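Local structure of LysR family transcriptional regulator (Vibrio vulnificus, 5FHK) at residues G107-K112 with N134-V139; H102-G107 with L147-M152; V76-V81 with L151-M156; T13-T18 with T42-D47. The protein probably acts as a LysR-type, sequence-specific DNA-binding regulator of virulence gene transcription, of which this chain is the regulatory domain. All coordinates share one frame; numbering follows the deposited sequence.

Contact 1 (G107-K112 with N134-V139); sequences GHPLLK and NALNVV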
loop_
_atom_site.group_PDB
_atom_site.type_symbol
_atom_site.label_atom_id
_atom_site.label_comp_id
_atom_site.label_asym_id
_atom_site.label_seq_id
_atom_site.Cartn_x
_atom_site.Cartn_y
_atom_site.Cartn_z
ATOM N N GLY A 107 -6.705 -4.283 10.468
ATOM C CA GLY A 107 -5.590 -3.533 9.914
ATOM C C GLY A 107 -5.530 -2.133 10.481
ATOM O O GLY A 107 -6.564 -1.486 10.673
ATOM N N HIS A 108 -4.299 -1.666 10.747
ATOM C CA HIS A 108 -4.087 -0.306 11.235
ATOM C C HIS A 108 -4.648 0.696 10.231
ATOM O O HIS A 108 -4.545 0.477 9.017
ATOM C CB HIS A 108 -2.595 -0.017 11.435
ATOM C CG HIS A 108 -2.022 -0.537 12.719
ATOM N ND1 HIS A 108 -1.100 -1.563 12.759
ATOM C CD2 HIS A 108 -2.198 -0.140 14.004
ATOM C CE1 HIS A 108 -0.749 -1.792 14.013
ATOM N NE2 HIS A 108 -1.402 -0.944 14.788
ATOM N N PRO A 109 -5.206 1.832 10.693
ATOM C CA PRO A 109 -5.348 2.293 12.080
ATOM C C PRO A 109 -6.680 1.868 12.704
ATOM O O PRO A 109 -7.225 2.587 13.545
ATOM C CB PRO A 109 -5.293 3.816 11.930
ATOM C CG PRO A 109 -6.052 4.058 10.631
ATOM C CD PRO A 109 -5.752 2.824 9.745
ATOM N N LEU A 110 -7.206 0.728 12.251
ATOM C CA LEU A 110 -8.455 0.146 12.720
ATOM C C LEU A 110 -8.199 -1.185 13.421
ATOM O O LEU A 110 -8.883 -2.186 13.173
ATOM C CB LEU A 110 -9.434 -0.033 11.561
ATOM C CG LEU A 110 -9.747 1.188 10.687
ATOM C CD1 LEU A 110 -10.801 0.829 9.634
ATOM C CD2 LEU A 110 -10.221 2.386 11.544
ATOM N N LEU A 111 -7.169 -1.226 14.272
ATOM C CA LEU A 111 -7.000 -2.362 15.172
ATOM C C LEU A 111 -8.027 -2.347 16.294
ATOM O O LEU A 111 -8.298 -3.397 16.892
ATOM C CB LEU A 111 -5.595 -2.377 15.769
ATOM C CG LEU A 111 -4.436 -2.823 14.869
ATOM C CD1 LEU A 111 -3.298 -3.450 15.715
ATOM C CD2 LEU A 111 -4.917 -3.778 13.786
ATOM N N LYS A 112 -8.593 -1.182 16.586
ATOM C CA LYS A 112 -9.652 -1.019 17.574
ATOM C C LYS A 112 -10.944 -0.725 16.825
ATOM O O LYS A 112 -10.982 0.176 15.978
ATOM C CB LYS A 112 -9.307 0.110 18.549
ATOM C CG LYS A 112 -10.290 0.318 19.713
ATOM C CD LYS A 112 -9.816 1.481 20.580
ATOM C CE LYS A 112 -10.858 2.585 20.652
ATOM N NZ LYS A 112 -11.158 3.114 19.273
ATOM N N ASN A 134 -0.427 -4.067 9.600
ATOM C CA ASN A 134 -0.286 -2.615 9.645
ATOM C C ASN A 134 -0.762 -1.917 8.364
ATOM O O ASN A 134 -0.576 -0.701 8.241
ATOM C CB ASN A 134 1.168 -2.230 9.943
ATOM C CG ASN A 134 2.154 -2.808 8.942
ATOM O OD1 ASN A 134 1.865 -3.793 8.245
ATOM N ND2 ASN A 134 3.340 -2.210 8.883
ATOM N N ALA A 135 -1.359 -2.642 7.414
ATOM C CA ALA A 135 -1.923 -2.047 6.204
ATOM C C ALA A 135 -3.280 -2.681 5.914
ATOM O O ALA A 135 -3.468 -3.877 6.142
ATOM C CB ALA A 135 -0.997 -2.228 4.982
ATOM N N LEU A 136 -4.213 -1.895 5.366
ATOM C CA LEU A 136 -5.577 -2.393 5.164
ATOM C C LEU A 136 -5.760 -3.124 3.845
ATOM O O LEU A 136 -6.660 -3.969 3.738
ATOM C CB LEU A 136 -6.597 -1.246 5.241
ATOM C CG LEU A 136 -7.006 -0.885 6.685
ATOM C CD1 LEU A 136 -7.892 0.363 6.720
ATOM C CD2 LEU A 136 -7.695 -2.042 7.388
ATOM N N ASN A 137 -4.925 -2.832 2.842
ATOM C CA ASN A 137 -5.051 -3.539 1.577
ATOM C C ASN A 137 -4.862 -5.047 1.760
ATOM O O ASN A 137 -5.655 -5.836 1.235
ATOM C CB ASN A 137 -4.081 -2.962 0.534
ATOM C CG ASN A 137 -2.607 -3.135 0.914
ATOM O OD1 ASN A 137 -2.252 -3.301 2.089
ATOM N ND2 ASN A 137 -1.738 -3.085 -0.095
ATOM N N VAL A 138 -3.852 -5.479 2.532
ATOM C CA VAL A 138 -3.672 -6.928 2.679
ATOM C C VAL A 138 -4.773 -7.541 3.537
ATOM O O VAL A 138 -5.096 -8.720 3.386
ATOM C CB VAL A 138 -2.285 -7.271 3.247
ATOM C CG1 VAL A 138 -1.186 -6.797 2.291
ATOM C CG2 VAL A 138 -2.120 -6.678 4.606
ATOM N N VAL A 139 -5.339 -6.773 4.468
ATOM C CA VAL A 139 -6.486 -7.236 5.246
ATOM C C VAL A 139 -7.682 -7.510 4.331
ATOM O O VAL A 139 -8.383 -8.514 4.479
ATOM C CB VAL A 139 -6.824 -6.197 6.336
ATOM C CG1 VAL A 139 -8.061 -6.602 7.094
ATOM C CG2 VAL A 139 -5.630 -6.048 7.316
#

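Contact 2 (H102-G107 with L147-M152); sequences HFLLKG and LGITLM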
loop_
_atom_site.group_PDB
_atom_site.type_symbol
_atom_site.label_atom_id
_atom_site.label_comp_id
_atom_site.label_asym_id
_atom_site.label_seq_id
_atom_site.Cartn_x
_atom_site.Cartn_y
_atom_site.Cartn_z
ATOM N N HIS A 102 -16.303 -14.854 16.198
ATOM C CA HIS A 102 -16.048 -14.873 14.769
ATOM C C HIS A 102 -14.568 -14.610 14.512
ATOM O O HIS A 102 -13.876 -13.996 15.333
ATOM C CB HIS A 102 -16.890 -13.819 14.039
ATOM C CG HIS A 102 -18.262 -14.287 13.678
ATOM N ND1 HIS A 102 -18.553 -14.863 12.459
ATOM C CD2 HIS A 102 -19.424 -14.270 14.372
ATOM C CE1 HIS A 102 -19.832 -15.193 12.425
ATOM N NE2 HIS A 102 -20.384 -14.838 13.570
ATOM N N PHE A 103 -14.096 -15.080 13.353
ATOM C CA PHE A 103 -12.750 -14.774 12.887
ATOM C C PHE A 103 -12.694 -13.315 12.448
ATOM O O PHE A 103 -13.440 -12.908 11.551
ATOM C CB PHE A 103 -12.353 -15.673 11.711
ATOM C CG PHE A 103 -12.284 -17.155 12.030
ATOM C CD1 PHE A 103 -11.177 -17.699 12.668
ATOM C CD2 PHE A 103 -13.321 -18.006 11.665
ATOM C CE1 PHE A 103 -11.119 -19.083 12.956
ATOM C CE2 PHE A 103 -13.265 -19.366 11.934
ATOM C CZ PHE A 103 -12.161 -19.901 12.575
ATOM N N LEU A 104 -11.794 -12.541 13.043
ATOM C CA LEU A 104 -11.678 -11.118 12.753
ATOM C C LEU A 104 -10.369 -10.833 12.036
ATOM O O LEU A 104 -9.361 -11.504 12.263
ATOM C CB LEU A 104 -11.772 -10.278 14.028
ATOM C CG LEU A 104 -13.062 -10.508 14.815
ATOM C CD1 LEU A 104 -13.155 -9.560 16.001
ATOM C CD2 LEU A 104 -14.260 -10.376 13.891
ATOM N N LEU A 105 -10.411 -9.855 11.130
ATOM C CA LEU A 105 -9.239 -9.409 10.391
ATOM C C LEU A 105 -9.093 -7.916 10.610
ATOM O O LEU A 105 -10.026 -7.150 10.337
ATOM C CB LEU A 105 -9.362 -9.734 8.903
ATOM C CG LEU A 105 -9.979 -11.100 8.611
ATOM C CD1 LEU A 105 -10.450 -11.245 7.135
ATOM C CD2 LEU A 105 -8.996 -12.196 8.987
ATOM N N LYS A 106 -7.935 -7.499 11.124
ATOM C CA LYS A 106 -7.775 -6.137 11.617
ATOM C C LYS A 106 -6.537 -5.484 11.007
ATOM O O LYS A 106 -5.451 -6.069 11.025
ATOM C CB LYS A 106 -7.693 -6.142 13.147
ATOM C CG LYS A 106 -9.027 -6.459 13.837
ATOM C CD LYS A 106 -8.941 -6.397 15.341
ATOM C CE LYS A 106 -10.343 -6.349 15.965
ATOM N NZ LYS A 106 -10.297 -6.200 17.443
ATOM N N GLY A 107 -6.705 -4.283 10.468
ATOM C CA GLY A 107 -5.590 -3.533 9.914
ATOM C C GLY A 107 -5.530 -2.133 10.481
ATOM O O GLY A 107 -6.564 -1.486 10.673
ATOM N N LEU A 147 -11.692 -15.546 4.993
ATOM C CA LEU A 147 -11.085 -15.857 6.272
ATOM C C LEU A 147 -11.710 -15.104 7.438
ATOM O O LEU A 147 -11.321 -15.347 8.583
ATOM C CB LEU A 147 -9.581 -15.576 6.218
ATOM C CG LEU A 147 -8.737 -16.427 5.253
ATOM C CD1 LEU A 147 -7.325 -15.844 5.112
ATOM C CD2 LEU A 147 -8.666 -17.906 5.699
ATOM N N GLY A 148 -12.672 -14.219 7.207
ATOM C CA GLY A 148 -13.378 -13.664 8.352
ATOM C C GLY A 148 -13.889 -12.254 8.099
ATOM O O GLY A 148 -13.946 -11.787 6.960
ATOM N N ILE A 149 -14.254 -11.603 9.211
ATOM C CA ILE A 149 -14.873 -10.279 9.252
ATOM C C ILE A 149 -13.797 -9.225 9.472
ATOM O O ILE A 149 -12.908 -9.400 10.318
ATOM C CB ILE A 149 -15.915 -10.211 10.386
ATOM C CG1 ILE A 149 -17.102 -11.151 10.129
ATOM C CG2 ILE A 149 -16.360 -8.754 10.654
ATOM C CD1 ILE A 149 -17.811 -11.486 11.366
ATOM N N THR A 150 -13.879 -8.123 8.732
ATOM C CA THR A 150 -12.993 -6.986 8.936
ATOM C C THR A 150 -13.792 -5.693 8.999
ATOM O O THR A 150 -14.967 -5.629 8.639
ATOM C CB THR A 150 -11.953 -6.855 7.818
ATOM O OG1 THR A 150 -11.164 -5.693 8.080
ATOM C CG2 THR A 150 -12.659 -6.682 6.467
ATOM N N LEU A 151 -13.123 -4.649 9.460
ATOM C CA LEU A 151 -13.666 -3.302 9.433
ATOM C C LEU A 151 -12.822 -2.487 8.465
ATOM O O LEU A 151 -11.591 -2.481 8.556
ATOM C CB LEU A 151 -13.656 -2.667 10.813
ATOM C CG LEU A 151 -14.170 -1.227 10.782
ATOM C CD1 LEU A 151 -15.662 -1.268 10.693
ATOM C CD2 LEU A 151 -13.760 -0.476 12.056
ATOM N N MET A 152 -13.484 -1.807 7.542
ATOM C CA MET A 152 -12.767 -1.303 6.394
ATOM C C MET A 152 -13.381 0.025 5.972
ATOM O O MET A 152 -14.618 0.166 6.007
ATOM C CB MET A 152 -12.841 -2.326 5.258
ATOM C CG MET A 152 -12.023 -2.038 4.036
ATOM S SD MET A 152 -10.287 -2.432 4.237
ATOM C CE MET A 152 -10.367 -4.099 4.865
#

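Contact 3 (V76-V81 with L151-M156); sequences VKDILV and LMPDVM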
loop_
_atom_site.group_PDB
_atom_site.type_symbol
_atom_site.label_atom_id
_atom_site.label_comp_id
_atom_site.label_asym_id
_atom_site.label_seq_id
_atom_site.Cartn_x
_atom_site.Cartn_y
_atom_site.Cartn_z
ATOM N N VAL A 76 -14.865 9.615 5.073
ATOM C CA VAL A 76 -14.896 8.174 4.949
ATOM C C VAL A 76 -15.630 7.622 6.159
ATOM O O VAL A 76 -15.637 8.228 7.236
ATOM C CB VAL A 76 -13.461 7.602 4.832
ATOM C CG1 VAL A 76 -12.763 7.584 6.169
ATOM C CG2 VAL A 76 -13.489 6.233 4.250
ATOM N N LYS A 77 -16.272 6.474 5.977
ATOM C CA LYS A 77 -16.921 5.779 7.078
ATOM C C LYS A 77 -16.577 4.297 7.003
ATOM O O LYS A 77 -16.709 3.680 5.945
ATOM C CB LYS A 77 -18.439 5.981 7.051
ATOM C CG LYS A 77 -19.164 5.196 8.134
ATOM C CD LYS A 77 -20.661 5.478 8.131
ATOM C CE LYS A 77 -21.458 4.258 7.725
ATOM N NZ LYS A 77 -21.841 4.340 6.295
ATOM N N ASP A 78 -16.150 3.734 8.124
ATOM C CA ASP A 78 -15.750 2.338 8.179
ATOM C C ASP A 78 -16.942 1.442 8.500
ATOM O O ASP A 78 -17.759 1.761 9.367
ATOM C CB ASP A 78 -14.649 2.154 9.217
ATOM C CG ASP A 78 -13.578 3.240 9.127
ATOM O OD1 ASP A 78 -13.069 3.500 8.012
ATOM O OD2 ASP A 78 -13.281 3.869 10.166
ATOM N N ILE A 79 -17.027 0.313 7.790
ATOM C CA ILE A 79 -18.153 -0.605 7.876
ATOM C C ILE A 79 -17.610 -2.022 7.946
ATOM O O ILE A 79 -16.501 -2.312 7.491
ATOM C CB ILE A 79 -19.107 -0.483 6.674
ATOM C CG1 ILE A 79 -18.368 -0.860 5.398
ATOM C CG2 ILE A 79 -19.645 0.967 6.534
ATOM C CD1 ILE A 79 -19.217 -0.715 4.177
ATOM N N LEU A 80 -18.421 -2.912 8.492
ATOM C CA LEU A 80 -18.045 -4.310 8.650
ATOM C C LEU A 80 -18.458 -5.076 7.407
ATOM O O LEU A 80 -19.576 -4.891 6.919
ATOM C CB LEU A 80 -18.719 -4.892 9.889
ATOM C CG LEU A 80 -18.328 -4.253 11.231
ATOM C CD1 LEU A 80 -19.284 -4.700 12.362
ATOM C CD2 LEU A 80 -16.885 -4.584 11.587
ATOM N N VAL A 81 -17.547 -5.908 6.878
ATOM C CA VAL A 81 -17.825 -6.748 5.714
ATOM C C VAL A 81 -17.160 -8.118 5.854
ATOM O O VAL A 81 -16.292 -8.334 6.702
ATOM C CB VAL A 81 -17.383 -6.105 4.371
ATOM C CG1 VAL A 81 -18.183 -4.855 4.090
ATOM C CG2 VAL A 81 -15.862 -5.778 4.368
ATOM N N LEU A 151 -13.123 -4.649 9.460
ATOM C CA LEU A 151 -13.666 -3.302 9.433
ATOM C C LEU A 151 -12.822 -2.487 8.465
ATOM O O LEU A 151 -11.591 -2.481 8.556
ATOM C CB LEU A 151 -13.656 -2.667 10.813
ATOM C CG LEU A 151 -14.170 -1.227 10.782
ATOM C CD1 LEU A 151 -15.662 -1.268 10.693
ATOM C CD2 LEU A 151 -13.760 -0.476 12.056
ATOM N N MET A 152 -13.484 -1.807 7.542
ATOM C CA MET A 152 -12.767 -1.303 6.394
ATOM C C MET A 152 -13.381 0.025 5.972
ATOM O O MET A 152 -14.618 0.166 6.007
ATOM C CB MET A 152 -12.841 -2.326 5.258
ATOM C CG MET A 152 -12.023 -2.038 4.036
ATOM S SD MET A 152 -10.287 -2.432 4.237
ATOM C CE MET A 152 -10.367 -4.099 4.865
ATOM N N PRO A 153 -12.565 1.008 5.584
ATOM C CA PRO A 153 -13.125 2.269 5.077
ATOM C C PRO A 153 -13.937 2.023 3.816
ATOM O O PRO A 153 -13.437 1.439 2.849
ATOM C CB PRO A 153 -11.884 3.129 4.785
ATOM C CG PRO A 153 -10.739 2.456 5.481
ATOM C CD PRO A 153 -11.098 0.980 5.478
ATOM N N ASP A 154 -15.184 2.517 3.815
ATOM C CA ASP A 154 -16.141 2.179 2.754
ATOM C C ASP A 154 -15.615 2.513 1.361
ATOM O O ASP A 154 -15.848 1.749 0.413
ATOM C CB ASP A 154 -17.487 2.880 2.984
ATOM C CG ASP A 154 -17.362 4.399 3.100
ATOM O OD1 ASP A 154 -16.236 4.939 2.973
ATOM O OD2 ASP A 154 -18.409 5.053 3.329
ATOM N N VAL A 155 -14.897 3.634 1.212
ATOM C CA VAL A 155 -14.354 4.011 -0.097
ATOM C C VAL A 155 -13.438 2.931 -0.672
ATOM O O VAL A 155 -13.312 2.804 -1.894
ATOM C CB VAL A 155 -13.629 5.368 -0.009
ATOM C CG1 VAL A 155 -12.320 5.246 0.765
ATOM C CG2 VAL A 155 -13.382 5.924 -1.402
ATOM N N MET A 156 -12.790 2.132 0.175
ATOM C CA MET A 156 -11.873 1.119 -0.339
ATOM C C MET A 156 -12.577 -0.141 -0.852
ATOM O O MET A 156 -11.939 -0.955 -1.534
ATOM C CB MET A 156 -10.871 0.717 0.745
ATOM C CG MET A 156 -9.697 1.690 0.986
ATOM S SD MET A 156 -8.576 1.010 2.279
ATOM C CE MET A 156 -8.254 -0.656 1.651
#

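Contact 4 (T13-T18 with T42-D47); sequences TPYNLT and TESNAD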
loop_
_atom_site.group_PDB
_atom_site.type_symbol
_atom_site.label_atom_id
_atom_site.label_comp_id
_atom_site.label_asym_id
_atom_site.label_seq_id
_atom_site.Cartn_x
_atom_site.Cartn_y
_atom_site.Cartn_z
ATOM N N THR A 13 0.014 12.633 2.785
ATOM C CA THR A 13 -1.316 12.069 2.580
ATOM C C THR A 13 -1.512 10.845 3.473
ATOM O O THR A 13 -0.532 10.186 3.838
ATOM C CB THR A 13 -1.532 11.648 1.117
ATOM O OG1 THR A 13 -0.568 10.639 0.785
ATOM C CG2 THR A 13 -1.377 12.846 0.173
ATOM N N PRO A 14 -2.764 10.518 3.833
ATOM C CA PRO A 14 -3.014 9.416 4.783
ATOM C C PRO A 14 -2.736 8.037 4.196
ATOM O O PRO A 14 -2.990 7.773 3.017
ATOM C CB PRO A 14 -4.506 9.566 5.116
ATOM C CG PRO A 14 -5.081 10.322 3.976
ATOM C CD PRO A 14 -3.995 11.276 3.547
ATOM N N TYR A 15 -2.266 7.136 5.065
ATOM C CA TYR A 15 -1.619 5.904 4.602
ATOM C C TYR A 15 -2.528 5.062 3.694
ATOM O O TYR A 15 -2.217 4.832 2.512
ATOM C CB TYR A 15 -1.133 5.090 5.796
ATOM C CG TYR A 15 -0.419 3.846 5.348
ATOM C CD1 TYR A 15 0.441 3.881 4.257
ATOM C CD2 TYR A 15 -0.644 2.623 5.967
ATOM C CE1 TYR A 15 1.080 2.738 3.808
ATOM C CE2 TYR A 15 -0.011 1.481 5.525
ATOM C CZ TYR A 15 0.851 1.547 4.445
ATOM O OH TYR A 15 1.488 0.414 3.994
ATOM N N ASN A 16 -3.664 4.615 4.208
ATOM C CA ASN A 16 -4.451 3.616 3.479
ATOM C C ASN A 16 -5.307 4.172 2.351
ATOM O O ASN A 16 -5.790 3.383 1.528
ATOM C CB ASN A 16 -5.372 2.884 4.431
ATOM C CG ASN A 16 -4.626 1.996 5.361
ATOM O OD1 ASN A 16 -3.979 1.046 4.932
ATOM N ND2 ASN A 16 -4.721 2.278 6.653
ATOM N N LEU A 17 -5.509 5.491 2.286
ATOM C CA LEU A 17 -6.517 6.084 1.423
ATOM C C LEU A 17 -5.930 6.800 0.229
ATOM O O LEU A 17 -6.688 7.272 -0.624
ATOM C CB LEU A 17 -7.365 7.091 2.217
ATOM C CG LEU A 17 -8.040 6.610 3.500
ATOM C CD1 LEU A 17 -8.726 7.792 4.175
ATOM C CD2 LEU A 17 -9.060 5.545 3.180
ATOM N N THR A 18 -4.608 6.917 0.155
ATOM C CA THR A 18 -3.987 7.778 -0.847
ATOM C C THR A 18 -4.327 7.332 -2.255
ATOM O O THR A 18 -4.705 8.150 -3.101
ATOM C CB THR A 18 -2.478 7.794 -0.657
ATOM O OG1 THR A 18 -2.165 8.590 0.490
ATOM C CG2 THR A 18 -1.783 8.359 -1.892
ATOM N N THR A 42 3.106 8.952 2.008
ATOM C CA THR A 42 1.964 8.421 2.746
ATOM C C THR A 42 2.308 8.381 4.235
ATOM O O THR A 42 3.405 7.970 4.612
ATOM C CB THR A 42 1.596 7.019 2.255
ATOM O OG1 THR A 42 2.594 6.089 2.678
ATOM C CG2 THR A 42 1.519 6.956 0.744
ATOM N N GLU A 43 1.368 8.804 5.082
ATOM C CA GLU A 43 1.645 9.100 6.487
ATOM C C GLU A 43 0.578 8.504 7.402
ATOM O O GLU A 43 -0.615 8.628 7.122
ATOM C CB GLU A 43 1.708 10.623 6.695
ATOM C CG GLU A 43 1.975 11.046 8.111
ATOM C CD GLU A 43 3.115 10.265 8.711
ATOM O OE1 GLU A 43 2.905 9.643 9.779
ATOM O OE2 GLU A 43 4.216 10.274 8.096
ATOM N N SER A 44 1.005 7.909 8.525
ATOM C CA SER A 44 0.104 7.270 9.493
ATOM C C SER A 44 -0.381 8.203 10.606
ATOM O O SER A 44 -1.580 8.242 10.902
ATOM C CB SER A 44 0.781 6.051 10.126
ATOM O OG SER A 44 0.890 4.993 9.192
ATOM N N ASN A 45 0.527 8.932 11.260
ATOM C CA ASN A 45 0.166 9.847 12.346
ATOM C C ASN A 45 0.553 11.268 11.935
ATOM O O ASN A 45 1.720 11.658 12.010
ATOM C CB ASN A 45 0.823 9.439 13.673
ATOM C CG ASN A 45 2.308 9.153 13.536
ATOM O OD1 ASN A 45 2.760 8.601 12.533
ATOM N ND2 ASN A 45 3.079 9.538 14.545
ATOM N N ALA A 46 -0.438 12.040 11.500
ATOM C CA ALA A 46 -0.214 13.398 11.029
ATOM C C ALA A 46 -0.133 14.410 12.161
ATOM O O ALA A 46 0.245 15.564 11.914
ATOM C CB ALA A 46 -1.324 13.797 10.059
ATOM N N ASP A 47 -0.500 14.018 13.383
ATOM C CA ASP A 47 -0.277 14.898 14.522
ATOM C C ASP A 47 1.198 15.011 14.862
ATOM O O ASP A 47 1.582 15.939 15.576
ATOM C CB ASP A 47 -1.054 14.402 15.746
ATOM C CG ASP A 47 -2.560 14.477 15.552
ATOM O OD1 ASP A 47 -3.279 13.655 16.156
ATOM O OD2 ASP A 47 -3.024 15.354 14.789
#

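Contact 1 (G107-K112 with N134-V139)
The closest pair of CA atoms between 107-112 and 134-139 is H108 CA and N134 CA, 4.7 Å apart, yet no hydrogen bond links the two segments, and the union depends on shape. The first segment folds into a type VI turn: the peptide before P109 is cis, and L110 N donates to G107 O. At its entrance the bare CA of G107 lies 3.6 Å from V139 CG2 and equally near L136 CD2, so the two branched side chains rest directly on main chain. L136 has the largest single share. Its CG is anti to the carbonyl carbon, which swings the isobutyl end across the turn; CD2 meets G107 O at 3.5 Å, CG sits 3.7 Å from H108 O, and CD1 crosses L110 CD1 at 4.1 Å, the two leucines at about a right angle. H108 turns a ring edge to its partner, ND1 lying 3.4 Å from N134 CA, while L111 CG leans over one ring face. The N134 amide stands steeply to this ring, and its OD1 accepts from T42 N of the second subunit. N16 spans the pair, donating to H108 O and accepting from L136 N. The arrangement belongs to an alpha/beta subdomain of the periplasmic-binding-protein-like LysR regulatory fold, where a strand end and a helix start meet at the edge facing the other subdomain.

Contact 2 (H102-G107 with L147-M152)
With OG1 anti to its own backbone N (chi1 178°), T150 directs its hydroxyl at L105 O; in I149, chi1 of -66° sets CG1 anti to the carbonyl carbon and lets CD1 reach back to the H102 ring. The hydroxyl bond is 2.9 Å from T150 OG1 to L105 O and arrives from above the carbonyl plane. The main-chain bonds are better aligned. I149 N meets F103 O at 2.8 Å with an N-H...O angle of 168°, and L105 N meets I149 O at 2.7 Å, both donors lying in the carbonyl plane. I149 thus donates and accepts across one parallel bridge to L104. This is the parallel core of an alpha/beta subdomain: strand 104-107 lies between 131-133 and 149-153, whose beta-alpha-beta connection runs through helix 136-144. Side chains alternate accordingly. L104 and I149 run alongside each other in the same direction, with L104 CD2 3.9 Å from I149 CB, on the face that W113 covers. L105 and T150 look instead to V139 and C143 of that helix, and L105 CD1 reaches G148 O at 3.5 Å. Ahead of the strand, G148 adopts backbone angles that would drive a CB into L147 O, and its CA makes a CA-H...O contact with F103 O. I149 CD1 comes within 3.6 Å of H102 ND1, a nitrogen hydrogen-bonded to Y86 OH, while the F103 ring makes a cation-pi contact with R130.

Contact 3 (V76-V81 with L151-M156)
Two main-chain bonds form the heart of the contact, I79 N to M152 O at 3.0 Å and M152 N to I79 O at 3.1 Å, the ring of an antiparallel hydrogen-bonded pair. In both bonds the donor stands above the carbonyl plane. The N-to-C directions of the short strand segments lie 135° apart. The flanking non-hydrogen-bonded pairs are D78 with P153 and L80 with L151, so the P153 nitrogen, which has no hydrogen, falls where the pairing with 76-81 asks for none; here D78 OD1 touches P153 CA at 3.2 Å. Beyond P153 the chain turns away, but D154 prolongs the pairing: its N donates to K77 O at 2.9 Å, and OD1 receives a long, weak bond from K77 N. With CG between the backbone N and the carbonyl carbon (chi1 56°), the carboxylate folds back over K77 O and also takes a weak bond from V155 N. K77 NZ hovers 4.6 Å from D154 OD2, beyond a salt bridge though perhaps still favouring the charged carboxylate. Apolar groups pack beside the bonded backbone. L151 CD1 slips 3.5 Å from I79 C and 3.6 Å from L80 CD2, and V76 CG2 lies 3.5 Å alongside P153 CB. Further out, a salt bridge to R178 fixes the D78 carboxylate. M152 and P153 rest on L136 of helix 136-144, L80 and L151 reach W113 of strand 113-117, and strand 68-82, which pairs with both 149-153 and 178-185, serves as one of the crossover strands joining the two subdomains.

Contact 4 (T13-T18 with T42-D47)
T42, Y15 and E43 bury most of the surface where the parallel strands 9-14 and 38-43 run out. T42 brings its backbone against T13, with T42 CA 3.2 Å from T13 O, and sends CG2 toward T18 OG1. Its own hydroxyl meets the Y15 ring at the edge, OG1 lying 3.5 Å from Y15 CD1. Y15 holds its CG anti to the backbone N (chi1 -178°), which carries the ring across T42 and its phenol onward to Y15 OH of the second subunit. E43 continues the strand pairing: E43 N donates to T13 O at 2.7 Å, nearly along the C=O axis. Its side chain then bends at chi2, and OE1 takes N45 N at 2.9 Å on the anti lone pair, with a weak bond from S44 N. Within 13-18, T13 OG1 donates to T18 OG1 at 2.6 Å and T18 OG1 to P14 O at 2.8 Å, two successive hydrogen bonds tying the strand end to the start of helix 18-32. One main-chain bond with CA-H...O contacts thus joins the strands, while side-chain bonds brace each segment internally, and the backbone N-H groups around E43 would be expected to stabilise its ionised form.

In the fold
From the N terminus, contact 4 closes first, completing the beta-alpha-beta unit of strand 9-14, helix 18-32 and strand 38-43 in one subdomain. The chain then crosses over on strand 68-82, where the long loop of contact 3 opens. Contact 2 opens later, at 102-107, and contact 1 follows from the shared G107. Of the three later loops, contact 1 shuts first, at 134-139, so its loop lies within those of contacts 2 and 3, which both end on strand 149-153 and share L151 and M152. That strand joins 104-107 to 68-82 in one sheet. Contact 4 stands in series, yet 13-18 meets contact 1 through N16 and contact 3 through L17, tying the subdomains together.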